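Local coordinates for protein alginate lyase, family PL7 (Zobellia galactanivorans, PDB 4BE3) that acts as an exolytic alginate lyase of polysaccharide lyase family 7, probably cleaving the alginate chain by beta-elimination, at residues K15-D20 with N63-L68; A97-S102 with W275-D280; I191-G196 with K214-S219. All coordinates share one frame; numbering follows the deposited sequence.

Contact 1: K15-D20 with N63-L68; sequences KILLGD and NTRTEL. With SRT (S,R meso-tartaric acid), chain C.
L17 and R65 cross at about a right angle beside the bound meso-tartrate, on a face of a jelly-roll beta-sandwich sheet. Strands 15-17 and 65-68 run antiparallel here, and L17 and E67 form a hydrogen-bonded pair: L17 N gives to E67 O at 3.1 Å, and E67 N to L17 O at 2.8 Å. The R65 side chain leaves CB with CG wedged between backbone N and carbonyl carbon (chi1 71°). CG packs on L17 CD2, and CD lies 3.9 Å from the same methyl and also near tartrate O3. NE and CZ follow beneath that hydroxyl oxygen, which stands 3.3 Å above the guanidinium plane, over its centre. NH1 reaches E67 OE1 at 2.8 Å in a salt bridge that stays in the guanidinium plane; K257 is a second cationic partner of OE1. NH2 makes a weak hydrogen bond to S58. With E67 gripping one end, L17 against the aliphatic part and Y261 in a cation-pi contact, the guanidinium is held under the ligand, whose carboxylate O11 is 3.4 Å from R65 NH1. The sheet's other face carries I16 and L68, I16 CD1 meeting L68 CD2 at 3.7 Å, with T66 CG2 close by. Past the strand end, G19 N makes a weak bond, bent to 125°, to T66 OG1, a hydroxyl also hydrogen-bonded to K50 O.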
ATOM      1  N   LYS A  15       2.542   2.509 -14.735  1.00 24.23           N
ATOM      2  CA  LYS A  15       3.513   2.446 -15.809  1.00 24.59           C
ATOM      3  C   LYS A  15       2.763   1.695 -16.947  1.00 27.99           C
ATOM      4  O   LYS A  15       1.594   1.181 -16.695  1.00 26.93           O
ATOM      5  CB  LYS A  15       4.714   1.636 -15.407  1.00 27.10           C
ATOM      6  CG  LYS A  15       4.377   0.185 -15.064  1.00 28.04           C
ATOM      7  CD  LYS A  15       5.555  -0.565 -14.481  1.00 36.90           C
ATOM      8  CE  LYS A  15       5.819  -0.082 -13.038  1.00 42.87           C
ATOM      9  NZ  LYS A  15       6.674  -1.159 -12.408  1.00 46.12           N
ATOM     10  N   ILE A  16       3.343   1.680 -18.126  1.00 27.36           N
ATOM     11  CA  ILE A  16       2.648   0.955 -19.228  1.00 25.26           C
ATOM     12  C   ILE A  16       3.619   0.036 -19.949  1.00 28.60           C
ATOM     13  O   ILE A  16       4.862   0.323 -19.996  1.00 27.81           O
ATOM     14  CB  ILE A  16       1.924   1.992 -20.199  1.00 25.21           C
ATOM     15  CG1 ILE A  16       0.777   1.324 -21.074  1.00 25.53           C
ATOM     16  CG2 ILE A  16       2.935   2.621 -21.172  1.00 29.20           C
ATOM     17  CD1 ILE A  16      -0.150   2.295 -21.738  1.00 24.46           C
ATOM     18  N   LEU A  17       3.054  -1.052 -20.540  1.00 24.49           N
ATOM     19  CA  LEU A  17       3.787  -1.785 -21.598  1.00 25.88           C
ATOM     20  C   LEU A  17       2.851  -1.633 -22.828  1.00 27.18           C
ATOM     21  O   LEU A  17       1.613  -1.930 -22.703  1.00 26.02           O
ATOM     22  CB  LEU A  17       3.952  -3.251 -21.173  1.00 25.36           C
ATOM     23  CG  LEU A  17       4.377  -4.201 -22.345  1.00 27.81           C
ATOM     24  CD1 LEU A  17       5.752  -3.632 -22.893  1.00 28.92           C
ATOM     25  CD2 LEU A  17       4.512  -5.532 -21.663  1.00 28.78           C
ATOM     26  N   LEU A  18       3.360  -1.299 -24.022  1.00 26.02           N
ATOM     27  CA  LEU A  18       2.556  -1.231 -25.258  1.00 25.95           C
ATOM     28  C   LEU A  18       2.698  -2.473 -26.064  1.00 27.22           C
ATOM     29  O   LEU A  18       3.684  -3.258 -25.847  1.00 26.51           O
ATOM     30  CB  LEU A  18       3.065  -0.066 -26.140  1.00 27.13           C
ATOM     31  CG  LEU A  18       3.151   1.302 -25.387  1.00 27.93           C
ATOM     32  CD1 LEU A  18       3.642   2.301 -26.482  1.00 31.07           C
ATOM     33  CD2 LEU A  18       1.811   1.819 -24.800  1.00 28.10           C
ATOM     34  N   GLY A  19       1.827  -2.601 -27.065  1.00 26.76           N
ATOM     35  CA  GLY A  19       1.781  -3.815 -27.928  1.00 24.76           C
ATOM     36  C   GLY A  19       3.072  -3.952 -28.739  1.00 30.04           C
ATOM     37  O   GLY A  19       3.365  -5.051 -29.202  1.00 31.07           O
ATOM     38  N   ASP A  20       3.798  -2.848 -28.953  1.00 31.41           N
ATOM     39  CA  ASP A  20       5.056  -2.983 -29.632  1.00 34.85           C
ATOM     40  C   ASP A  20       6.304  -3.174 -28.723  1.00 40.14           C
ATOM     41  O   ASP A  20       7.440  -3.080 -29.251  1.00 34.56           O
ATOM     42  CB  ASP A  20       5.268  -1.797 -30.515  1.00 36.66           C
ATOM     43  CG  ASP A  20       5.576  -0.544 -29.711  1.00 39.58           C
ATOM     44  OD1 ASP A  20       5.548  -0.543 -28.413  1.00 31.86           O
ATOM     45  OD2 ASP A  20       5.919   0.500 -30.376  1.00 42.02           O
ATOM     46  N   ASN A  63       1.191 -13.522 -24.740  1.00 26.85           N
ATOM     47  CA  ASN A  63       0.143 -12.669 -25.297  1.00 22.57           C
ATOM     48  C   ASN A  63       0.631 -11.206 -25.276  1.00 24.24           C
ATOM     49  O   ASN A  63       1.428 -10.822 -24.314  1.00 24.65           O
ATOM     50  CB  ASN A  63      -1.106 -12.780 -24.411  1.00 21.36           C
ATOM     51  CG  ASN A  63      -1.892 -14.056 -24.743  1.00 28.19           C
ATOM     52  OD1 ASN A  63      -1.974 -14.398 -25.899  1.00 30.38           O
ATOM     53  ND2 ASN A  63      -2.522 -14.707 -23.740  1.00 23.41           N
ATOM     54  N   THR A  64       0.188 -10.422 -26.257  1.00 22.45           N
ATOM     55  CA  THR A  64       0.608  -9.052 -26.409  1.00 22.53           C
ATOM     56  C   THR A  64      -0.359  -8.162 -25.668  1.00 23.36           C
ATOM     57  O   THR A  64      -1.590  -8.526 -25.457  1.00 23.35           O
ATOM     58  CB  THR A  64       0.512  -8.753 -27.909  1.00 26.18           C
ATOM     59  OG1 THR A  64       1.477  -9.667 -28.552  1.00 28.35           O
ATOM     60  CG2 THR A  64       0.913  -7.281 -28.194  1.00 25.10           C
ATOM     61  N   ARG A  65       0.165  -7.040 -25.122  1.00 23.28           N
ATOM     62  CA  ARG A  65      -0.813  -6.167 -24.369  1.00 20.05           C
ATOM     63  C   ARG A  65      -0.449  -4.693 -24.652  1.00 25.82           C
ATOM     64  O   ARG A  65       0.712  -4.417 -24.976  1.00 24.89           O
ATOM     65  CB  ARG A  65      -0.701  -6.444 -22.847  1.00 21.43           C
ATOM     66  CG  ARG A  65       0.610  -5.912 -22.213  1.00 24.14           C
ATOM     67  CD  ARG A  65       0.801  -6.470 -20.800  1.00 24.24           C
ATOM     68  NE  ARG A  65       1.269  -7.892 -20.891  1.00 25.95           N
ATOM     69  CZ  ARG A  65       0.983  -8.784 -19.968  1.00 26.23           C
ATOM     70  NH1 ARG A  65       0.038  -8.477 -19.020  1.00 24.70           N
ATOM     71  NH2 ARG A  65       1.567  -9.978 -19.952  1.00 27.64           N
ATOM     72  N   THR A  66      -1.435  -3.819 -24.489  1.00 21.09           N
ATOM     73  CA  THR A  66      -1.129  -2.376 -24.228  1.00 23.60           C
ATOM     74  C   THR A  66      -1.820  -2.174 -22.912  1.00 22.43           C
ATOM     75  O   THR A  66      -3.119  -2.205 -22.870  1.00 22.26           O
ATOM     76  CB  THR A  66      -1.748  -1.527 -25.293  1.00 23.65           C
ATOM     77  OG1 THR A  66      -1.078  -1.807 -26.540  1.00 25.22           O
ATOM     78  CG2 THR A  66      -1.515  -0.035 -24.916  1.00 26.74           C
ATOM     79  N   GLU A  67      -1.070  -2.103 -21.782  1.00 22.70           N
ATOM     80  CA  GLU A  67      -1.829  -2.259 -20.489  1.00 21.36           C
ATOM     81  C   GLU A  67      -0.995  -1.485 -19.416  1.00 22.34           C
ATOM     82  O   GLU A  67       0.279  -1.607 -19.385  1.00 22.86           O
ATOM     83  CB  GLU A  67      -1.794  -3.794 -20.152  1.00 21.74           C
ATOM     84  CG  GLU A  67      -2.710  -4.130 -18.963  1.00 22.53           C
ATOM     85  CD  GLU A  67      -2.661  -5.597 -18.598  1.00 23.77           C
ATOM     86  OE1 GLU A  67      -1.549  -6.238 -18.650  1.00 24.88           O
ATOM     87  OE2 GLU A  67      -3.736  -6.070 -18.177  1.00 24.58           O
ATOM     88  N   LEU A  68      -1.739  -0.866 -18.537  1.00 21.08           N
ATOM     89  CA  LEU A  68      -1.073  -0.164 -17.354  1.00 21.53           C
ATOM     90  C   LEU A  68      -0.728  -1.157 -16.289  1.00 24.32           C
ATOM     91  O   LEU A  68      -1.511  -2.145 -16.090  1.00 22.21           O
ATOM     92  CB  LEU A  68      -2.119   0.765 -16.804  1.00 21.01           C
ATOM     93  CG  LEU A  68      -2.697   1.753 -17.749  1.00 22.62           C
ATOM     94  CD1 LEU A  68      -3.642   2.652 -16.887  1.00 21.28           C
ATOM     95  CD2 LEU A  68      -1.578   2.686 -18.316  1.00 23.94           C
TER
HETATM   96  O1  SRT C 400       3.324  -9.927 -16.542  0.60 26.28           O
HETATM   97  O11 SRT C 400       1.592  -8.508 -15.989  0.60 25.45           O
HETATM   98  C1  SRT C 400       2.762  -8.827 -16.279  0.60 26.27           C
HETATM   99  C2  SRT C 400       3.460  -7.517 -16.410  0.60 32.90           C
HETATM  100  O2  SRT C 400       3.312  -6.548 -15.348  0.60 26.15           O
HETATM  101  C3  SRT C 400       4.426  -7.351 -17.555  0.60 28.52           C
HETATM  102  O3  SRT C 400       3.399  -6.983 -18.375  0.60 24.81           O
HETATM  103  C4  SRT C 400       5.530  -6.401 -17.428  0.60 31.08           C
HETATM  104  O4  SRT C 400       5.520  -5.320 -18.006  0.60 31.20           O
HETATM  105  O41 SRT C 400       6.423  -6.609 -16.609  0.60 30.58           O

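Contact 2: A97-S102 with W275-D280; sequences ARVAAS and WSTGAD
V99 lays its two methyls over the backbone of S276 and the methyl of T277: CG2 lies 3.4 Å from S276 O, and CG1 3.7 Å from T277 CG2. CG1 stands anti to the backbone N (chi1 179°), which carries this branch to T277, and the V99 and T277 side chains cross at about a right angle. T277 CG2 is met from several directions, by V99 CG1, by A101 CB at 3.9 Å and by S102 OG at 3.4 Å. The three partners are brought together by a type I beta turn from V99 to S102, closed by S102 N giving to V99 O at 3.0 Å. This turn belongs to the loop between strands 80-90 and 104-112 of the beta-sandwich, and it packs on the long loop that follows strand 260-262. No hydrogen bond joins the two segments; their polar ends are served by neighbours. S102 OG, although 3.3 Å from T277 CB, is bonded to D96 O, while T277 OG1 is bonded to N265 N. N265 ND2 bonds W275 O as well, so N265 holds the 275-280 loop at two points, while D96, also paired through its backbone with T277, links the two loops. A101 CB comes obliquely upon the indole of W275, 3.8 Å from CE3 on its six-membered ring, and M163 and Q263 also touch that side chain.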
ATOM      1  N   ALA A  97     -12.041 -21.595 -32.577  1.00 19.38           N
ATOM      2  CA  ALA A  97     -13.160 -21.562 -31.532  1.00 18.46           C
ATOM      3  C   ALA A  97     -13.116 -22.688 -30.563  1.00 17.89           C
ATOM      4  O   ALA A  97     -13.811 -22.597 -29.541  1.00 19.29           O
ATOM      5  CB  ALA A  97     -14.532 -21.650 -32.323  1.00 19.61           C
ATOM      6  N   ARG A  98     -12.284 -23.706 -30.756  1.00 16.82           N
ATOM      7  CA  ARG A  98     -12.202 -24.772 -29.750  1.00 17.35           C
ATOM      8  C   ARG A  98     -11.310 -24.292 -28.550  1.00 17.57           C
ATOM      9  O   ARG A  98     -11.346 -24.992 -27.525  1.00 19.54           O
ATOM     10  CB  ARG A  98     -11.374 -25.978 -30.364  1.00 18.33           C
ATOM     11  CG  ARG A  98     -12.280 -26.625 -31.458  1.00 20.36           C
ATOM     12  CD  ARG A  98     -11.351 -27.744 -32.112  1.00 23.52           C
ATOM     13  NE  ARG A  98     -10.142 -27.117 -32.703  1.00 26.81           N
ATOM     14  CZ  ARG A  98      -8.941 -27.723 -32.859  1.00 40.71           C
ATOM     15  NH1 ARG A  98      -8.728 -29.002 -32.505  1.00 40.51           N
ATOM     16  NH2 ARG A  98      -7.840 -27.063 -33.278  1.00 44.41           N
ATOM     17  N   VAL A  99     -10.610 -23.203 -28.749  1.00 17.57           N
ATOM     18  CA  VAL A  99      -9.594 -22.750 -27.675  1.00 16.64           C
ATOM     19  C   VAL A  99     -10.345 -21.720 -26.851  1.00 16.90           C
ATOM     20  O   VAL A  99     -10.737 -20.693 -27.374  1.00 17.72           O
ATOM     21  CB  VAL A  99      -8.374 -22.147 -28.429  1.00 16.72           C
ATOM     22  CG1 VAL A  99      -7.393 -21.678 -27.339  1.00 18.49           C
ATOM     23  CG2 VAL A  99      -7.707 -23.273 -29.299  1.00 16.86           C
ATOM     24  N   ALA A 100     -10.328 -21.912 -25.520  1.00 18.71           N
ATOM     25  CA  ALA A 100     -11.139 -21.104 -24.542  1.00 17.37           C
ATOM     26  C   ALA A 100     -10.695 -19.686 -24.648  1.00 17.01           C
ATOM     27  O   ALA A 100     -11.580 -18.804 -24.516  1.00 17.35           O
ATOM     28  CB  ALA A 100     -10.901 -21.694 -23.151  1.00 16.76           C
ATOM     29  N   ALA A 101      -9.388 -19.385 -24.819  1.00 16.72           N
ATOM     30  CA  ALA A 101      -9.030 -17.928 -24.873  1.00 17.18           C
ATOM     31  C   ALA A 101      -9.363 -17.161 -26.095  1.00 17.61           C
ATOM     32  O   ALA A 101      -9.217 -15.935 -26.134  1.00 18.60           O
ATOM     33  CB  ALA A 101      -7.446 -17.818 -24.604  1.00 16.82           C
ATOM     34  N   SER A 102      -9.722 -17.896 -27.216  1.00 17.47           N
ATOM     35  CA  SER A 102      -9.847 -17.133 -28.455  1.00 16.38           C
ATOM     36  C   SER A 102     -10.907 -16.000 -28.355  1.00 17.49           C
ATOM     37  O   SER A 102     -11.901 -16.130 -27.671  1.00 17.62           O
ATOM     38  CB  SER A 102     -10.388 -18.073 -29.609  1.00 17.81           C
ATOM     39  OG  SER A 102      -9.303 -18.986 -29.890  1.00 18.85           O
ATOM     40  N   TRP A 275      -5.096 -21.991 -24.277  1.00 19.95           N
ATOM     41  CA  TRP A 275      -4.566 -20.589 -24.420  1.00 19.31           C
ATOM     42  C   TRP A 275      -3.889 -20.283 -25.760  1.00 20.42           C
ATOM     43  O   TRP A 275      -3.625 -19.112 -25.978  1.00 22.93           O
ATOM     44  CB  TRP A 275      -3.445 -20.371 -23.318  1.00 21.27           C
ATOM     45  CG  TRP A 275      -4.018 -20.490 -21.950  1.00 22.37           C
ATOM     46  CD1 TRP A 275      -3.956 -21.565 -21.061  1.00 26.38           C
ATOM     47  CD2 TRP A 275      -4.770 -19.438 -21.221  1.00 19.86           C
ATOM     48  NE1 TRP A 275      -4.597 -21.240 -19.876  1.00 23.35           N
ATOM     49  CE2 TRP A 275      -5.134 -20.011 -19.943  1.00 24.66           C
ATOM     50  CE3 TRP A 275      -5.216 -18.157 -21.561  1.00 19.65           C
ATOM     51  CZ2 TRP A 275      -5.881 -19.268 -18.983  1.00 23.88           C
ATOM     52  CZ3 TRP A 275      -5.938 -17.388 -20.589  1.00 23.35           C
ATOM     53  CH2 TRP A 275      -6.253 -17.922 -19.341  1.00 23.45           C
ATOM     54  N   SER A 276      -3.547 -21.295 -26.607  1.00 20.04           N
ATOM     55  CA  SER A 276      -2.879 -20.985 -27.904  1.00 19.14           C
ATOM     56  C   SER A 276      -3.967 -20.995 -28.964  1.00 18.90           C
ATOM     57  O   SER A 276      -4.512 -22.023 -29.245  1.00 19.95           O
ATOM     58  CB  SER A 276      -1.764 -22.063 -28.235  1.00 22.61           C
ATOM     59  OG  SER A 276      -0.785 -21.854 -27.147  1.00 24.11           O
ATOM     60  N   THR A 277      -4.277 -19.791 -29.474  1.00 19.53           N
ATOM     61  CA  THR A 277      -5.521 -19.620 -30.197  1.00 20.50           C
ATOM     62  C   THR A 277      -5.415 -19.706 -31.736  1.00 22.01           C
ATOM     63  O   THR A 277      -6.428 -19.713 -32.400  1.00 22.72           O
ATOM     64  CB  THR A 277      -6.091 -18.251 -29.844  1.00 20.64           C
ATOM     65  OG1 THR A 277      -5.046 -17.242 -29.977  1.00 22.04           O
ATOM     66  CG2 THR A 277      -6.429 -18.231 -28.337  1.00 18.97           C
ATOM     67  N   GLY A 278      -4.193 -19.729 -32.267  1.00 21.63           N
ATOM     68  CA  GLY A 278      -4.031 -20.014 -33.730  1.00 25.80           C
ATOM     69  C   GLY A 278      -4.738 -18.971 -34.595  1.00 27.48           C
ATOM     70  O   GLY A 278      -5.269 -19.321 -35.629  1.00 25.72           O
ATOM     71  N   ALA A 279      -4.719 -17.697 -34.210  1.00 25.41           N
ATOM     72  CA  ALA A 279      -5.370 -16.655 -34.972  1.00 23.80           C
ATOM     73  C   ALA A 279      -4.435 -16.172 -36.089  1.00 27.96           C
ATOM     74  O   ALA A 279      -3.233 -16.543 -36.132  1.00 25.92           O
ATOM     75  CB  ALA A 279      -5.579 -15.452 -34.037  1.00 22.57           C
ATOM     76  N   ASP A 280      -4.992 -15.353 -36.965  1.00 25.24           N
ATOM     77  CA  ASP A 280      -4.198 -14.796 -38.063  1.00 30.09           C
ATOM     78  C   ASP A 280      -3.356 -13.655 -37.485  1.00 30.47           C
ATOM     79  O   ASP A 280      -3.960 -12.759 -36.854  1.00 28.06           O
ATOM     80  CB  ASP A 280      -5.192 -14.167 -39.082  1.00 30.46           C
ATOM     81  CG  ASP A 280      -5.959 -15.263 -39.867  1.00 31.90           C
ATOM     82  OD1 ASP A 280      -5.504 -16.437 -39.912  1.00 32.61           O
ATOM     83  OD2 ASP A 280      -7.053 -14.909 -40.284  1.00 34.24           O
TER

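Contact 3: I191-G196 with K214-S219; sequences INVYEG and KNLLKS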
ATOM      1  N   ILE A 191     -12.815  -3.964  -8.415  1.00 17.75           N
ATOM      2  CA  ILE A 191     -12.166  -5.047  -7.709  1.00 15.98           C
ATOM      3  C   ILE A 191     -11.748  -4.383  -6.330  1.00 20.52           C
ATOM      4  O   ILE A 191     -10.890  -3.504  -6.353  1.00 20.41           O
ATOM      5  CB  ILE A 191     -10.886  -5.461  -8.363  1.00 15.63           C
ATOM      6  CG1 ILE A 191     -11.232  -5.886  -9.870  1.00 18.09           C
ATOM      7  CG2 ILE A 191     -10.180  -6.654  -7.529  1.00 17.69           C
ATOM      8  CD1 ILE A 191      -9.914  -6.131 -10.686  1.00 19.48           C
ATOM      9  N   ASN A 192     -12.416  -4.825  -5.273  1.00 19.81           N
ATOM     10  CA  ASN A 192     -12.161  -4.238  -3.904  1.00 19.38           C
ATOM     11  C   ASN A 192     -11.582  -5.283  -3.010  1.00 19.96           C
ATOM     12  O   ASN A 192     -12.294  -6.244  -2.580  1.00 20.39           O
ATOM     13  CB  ASN A 192     -13.551  -3.751  -3.429  1.00 20.10           C
ATOM     14  CG  ASN A 192     -13.480  -3.288  -1.958  1.00 24.56           C
ATOM     15  OD1 ASN A 192     -12.376  -2.912  -1.531  1.00 22.74           O
ATOM     16  ND2 ASN A 192     -14.562  -3.398  -1.192  1.00 22.90           N
ATOM     17  N   VAL A 193     -10.278  -5.219  -2.732  1.00 21.11           N
ATOM     18  CA  VAL A 193      -9.669  -6.252  -1.868  1.00 19.37           C
ATOM     19  C   VAL A 193      -9.533  -5.591  -0.496  1.00 22.74           C
ATOM     20  O   VAL A 193      -8.853  -4.573  -0.399  1.00 21.38           O
ATOM     21  CB  VAL A 193      -8.268  -6.695  -2.356  1.00 19.48           C
ATOM     22  CG1 VAL A 193      -7.675  -7.714  -1.378  1.00 21.65           C
ATOM     23  CG2 VAL A 193      -8.477  -7.379  -3.816  1.00 18.83           C
ATOM     24  N   TYR A 194     -10.252  -6.111   0.451  1.00 22.41           N
ATOM     25  CA  TYR A 194     -10.237  -5.574   1.835  1.00 23.57           C
ATOM     26  C   TYR A 194      -9.920  -6.666   2.808  1.00 27.08           C
ATOM     27  O   TYR A 194     -10.662  -7.676   2.891  1.00 27.15           O
ATOM     28  CB  TYR A 194     -11.623  -4.963   2.081  1.00 24.61           C
ATOM     29  CG  TYR A 194     -11.678  -4.344   3.464  1.00 29.06           C
ATOM     30  CD1 TYR A 194     -10.924  -3.212   3.729  1.00 33.04           C
ATOM     31  CD2 TYR A 194     -12.443  -4.931   4.459  1.00 34.08           C
ATOM     32  CE1 TYR A 194     -10.985  -2.628   5.030  1.00 38.24           C
ATOM     33  CE2 TYR A 194     -12.500  -4.372   5.763  1.00 38.29           C
ATOM     34  CZ  TYR A 194     -11.778  -3.238   5.991  1.00 39.60           C
ATOM     35  OH  TYR A 194     -11.830  -2.683   7.248  1.00 48.38           O
ATOM     36  N   GLU A 195      -8.795  -6.498   3.572  1.00 27.16           N
ATOM     37  CA  GLU A 195      -8.379  -7.472   4.489  1.00 27.43           C
ATOM     38  C   GLU A 195      -8.283  -8.890   3.861  1.00 26.87           C
ATOM     39  O   GLU A 195      -8.677  -9.877   4.464  1.00 28.78           O
ATOM     40  CB  GLU A 195      -9.342  -7.490   5.694  1.00 30.14           C
ATOM     41  CG  GLU A 195      -9.169  -6.130   6.372  1.00 32.13           C
ATOM     42  CD  GLU A 195      -9.904  -6.065   7.741  1.00 44.29           C
ATOM     43  OE1 GLU A 195     -10.811  -6.887   8.058  1.00 40.78           O
ATOM     44  OE2 GLU A 195      -9.596  -5.135   8.464  1.00 41.27           O
ATOM     45  N   GLY A 196      -7.772  -8.933   2.665  1.00 25.66           N
ATOM     46  CA  GLY A 196      -7.449 -10.214   2.072  1.00 27.16           C
ATOM     47  C   GLY A 196      -8.648 -10.841   1.330  1.00 25.15           C
ATOM     48  O   GLY A 196      -8.481 -11.950   0.803  1.00 25.55           O
ATOM     49  N   LYS A 214     -14.412 -13.459  -2.973  1.00 22.25           N
ATOM     50  CA  LYS A 214     -13.429 -14.572  -3.046  1.00 22.76           C
ATOM     51  C   LYS A 214     -12.304 -14.293  -2.027  1.00 23.94           C
ATOM     52  O   LYS A 214     -11.624 -13.263  -2.137  1.00 23.32           O
ATOM     53  CB  LYS A 214     -12.855 -14.589  -4.474  1.00 23.04           C
ATOM     54  CG  LYS A 214     -11.704 -15.592  -4.705  1.00 25.02           C
ATOM     55  CD  LYS A 214     -12.147 -17.030  -4.612  1.00 25.74           C
ATOM     56  CE  LYS A 214     -10.969 -18.033  -4.835  1.00 25.58           C
ATOM     57  NZ  LYS A 214     -11.417 -19.472  -4.591  1.00 26.75           N
ATOM     58  N   ASN A 215     -12.114 -15.206  -1.048  1.00 23.15           N
ATOM     59  CA  ASN A 215     -11.078 -14.990  -0.043  1.00 25.26           C
ATOM     60  C   ASN A 215      -9.729 -15.285  -0.669  1.00 27.36           C
ATOM     61  O   ASN A 215      -9.513 -16.368  -1.199  1.00 28.64           O
ATOM     62  CB  ASN A 215     -11.369 -15.987   1.045  1.00 27.91           C
ATOM     63  CG  ASN A 215     -10.502 -15.742   2.254  1.00 32.37           C
ATOM     64  OD1 ASN A 215      -9.358 -15.350   2.154  1.00 31.55           O
ATOM     65  ND2 ASN A 215     -11.062 -16.026   3.421  1.00 36.03           N
ATOM     66  N   LEU A 216      -8.804 -14.323  -0.661  1.00 22.35           N
ATOM     67  CA  LEU A 216      -7.473 -14.593  -1.241  1.00 22.76           C
ATOM     68  C   LEU A 216      -6.411 -15.103  -0.229  1.00 23.62           C
ATOM     69  O   LEU A 216      -5.276 -15.391  -0.646  1.00 25.28           O
ATOM     70  CB  LEU A 216      -6.937 -13.301  -1.799  1.00 20.64           C
ATOM     71  CG  LEU A 216      -7.838 -12.572  -2.854  1.00 20.96           C
ATOM     72  CD1 LEU A 216      -7.090 -11.324  -3.404  1.00 21.15           C
ATOM     73  CD2 LEU A 216      -8.026 -13.663  -4.048  1.00 22.29           C
ATOM     74  N   LEU A 217      -6.888 -15.325   1.030  1.00 24.51           N
ATOM     75  CA  LEU A 217      -5.999 -15.789   2.096  1.00 27.89           C
ATOM     76  C   LEU A 217      -6.178 -17.244   2.450  1.00 31.17           C
ATOM     77  O   LEU A 217      -5.351 -17.761   3.205  1.00 30.73           O
ATOM     78  CB  LEU A 217      -6.270 -14.985   3.403  1.00 25.78           C
ATOM     79  CG  LEU A 217      -6.227 -13.433   3.304  1.00 27.95           C
ATOM     80  CD1 LEU A 217      -6.405 -12.786   4.721  1.00 26.86           C
ATOM     81  CD2 LEU A 217      -4.921 -12.941   2.687  1.00 27.15           C
ATOM     82  N   LYS A 218      -7.285 -17.868   2.000  1.00 29.00           N
ATOM     83  CA  LYS A 218      -7.558 -19.282   2.430  1.00 32.64           C
ATOM     84  C   LYS A 218      -8.057 -19.956   1.126  1.00 28.95           C
ATOM     85  O   LYS A 218      -9.087 -19.583   0.551  1.00 28.49           O
ATOM     86  CB  LYS A 218      -8.644 -19.370   3.511  1.00 36.05           C
ATOM     87  CG  LYS A 218      -8.114 -18.954   4.876  0.50 40.31           C
ATOM     88  CD  LYS A 218      -9.261 -18.533   5.785  0.50 43.73           C
ATOM     89  CE  LYS A 218      -8.766 -18.713   7.216  0.50 48.65           C
ATOM     90  NZ  LYS A 218      -9.856 -19.028   8.175  0.50 53.79           N
ATOM     91  N   SER A 219      -7.325 -20.951   0.697  1.00 31.21           N
ATOM     92  CA  SER A 219      -7.682 -21.586  -0.583  1.00 29.97           C
ATOM     93  C   SER A 219      -8.911 -22.528  -0.424  1.00 34.30           C
ATOM     94  O   SER A 219      -9.011 -23.234   0.567  1.00 32.81           O
ATOM     95  CB  SER A 219      -6.494 -22.458  -0.970  1.00 28.10           C
ATOM     96  OG  SER A 219      -6.846 -23.189  -2.132  1.00 30.86           O
TER
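L217 lies against the backbone of G196, while L216, the residue before it, turns its side chain to V193. All three carbons of the L217 branch point meet the glycine: CG is 3.7 Å from G196 CA, with CD1 and CD2 close behind, and CD1 also lies 3.7 Å from E195 O. CG stands anti to the carbonyl carbon (chi1 -53°), which brings the branch over the glycine. A beta carbon on G196 would fall only 2.3 Å from L217 CD1, and the backbone angles of G196 by themselves call for glycine. An alanine in place of L217 would probably open a gap over G196 CA and E195 O and leave this turn less firmly held. V193 and L216 cross at about a right angle and touch loosely, CG1 to CD1 at 4.2 Å; M198 touches L216 too, and I110 touches V193. L216 N gives a hydrogen bond to G196 O at 2.8 Å, met nearly in line with the carbonyl, and L216 CB rests 3.3 Å from that oxygen. N215 OD1 accepts from L217 N at 2.7 Å, fixing how the chain bends after strand 210-215. The contact thus joins an Asx turn at the end of an outermost strand to a tight beta-hairpin bend between strands 187-194 and 197-203, whose E195 and G196 angles fit type I', in the seven-stranded antiparallel sheet of the jelly roll.

Overall arrangement
From the N terminus, contact 1 closes the first loop: strand 14-17 meets strand 65-70 after the chain has passed through strands 36-41 and 44-52 of the other sheet. Contact 2 opens only later, at 97-102, and does not close until 275-280. Within that long excursion contact 3 opens and shuts, spanning just strand 197-203 and most of strand 210-215. No two contacts cross. Contact 1 sits in the sheet that bears the ligand pocket, contact 2 joins two loops some way from it, the W275 side chain about 13 Å from the bound tartrate, and contact 3 lies at one edge of the seven-stranded sheet. Contacts 2 and 3 are on opposite sides of the chain's centre, their centres about 30 Å apart.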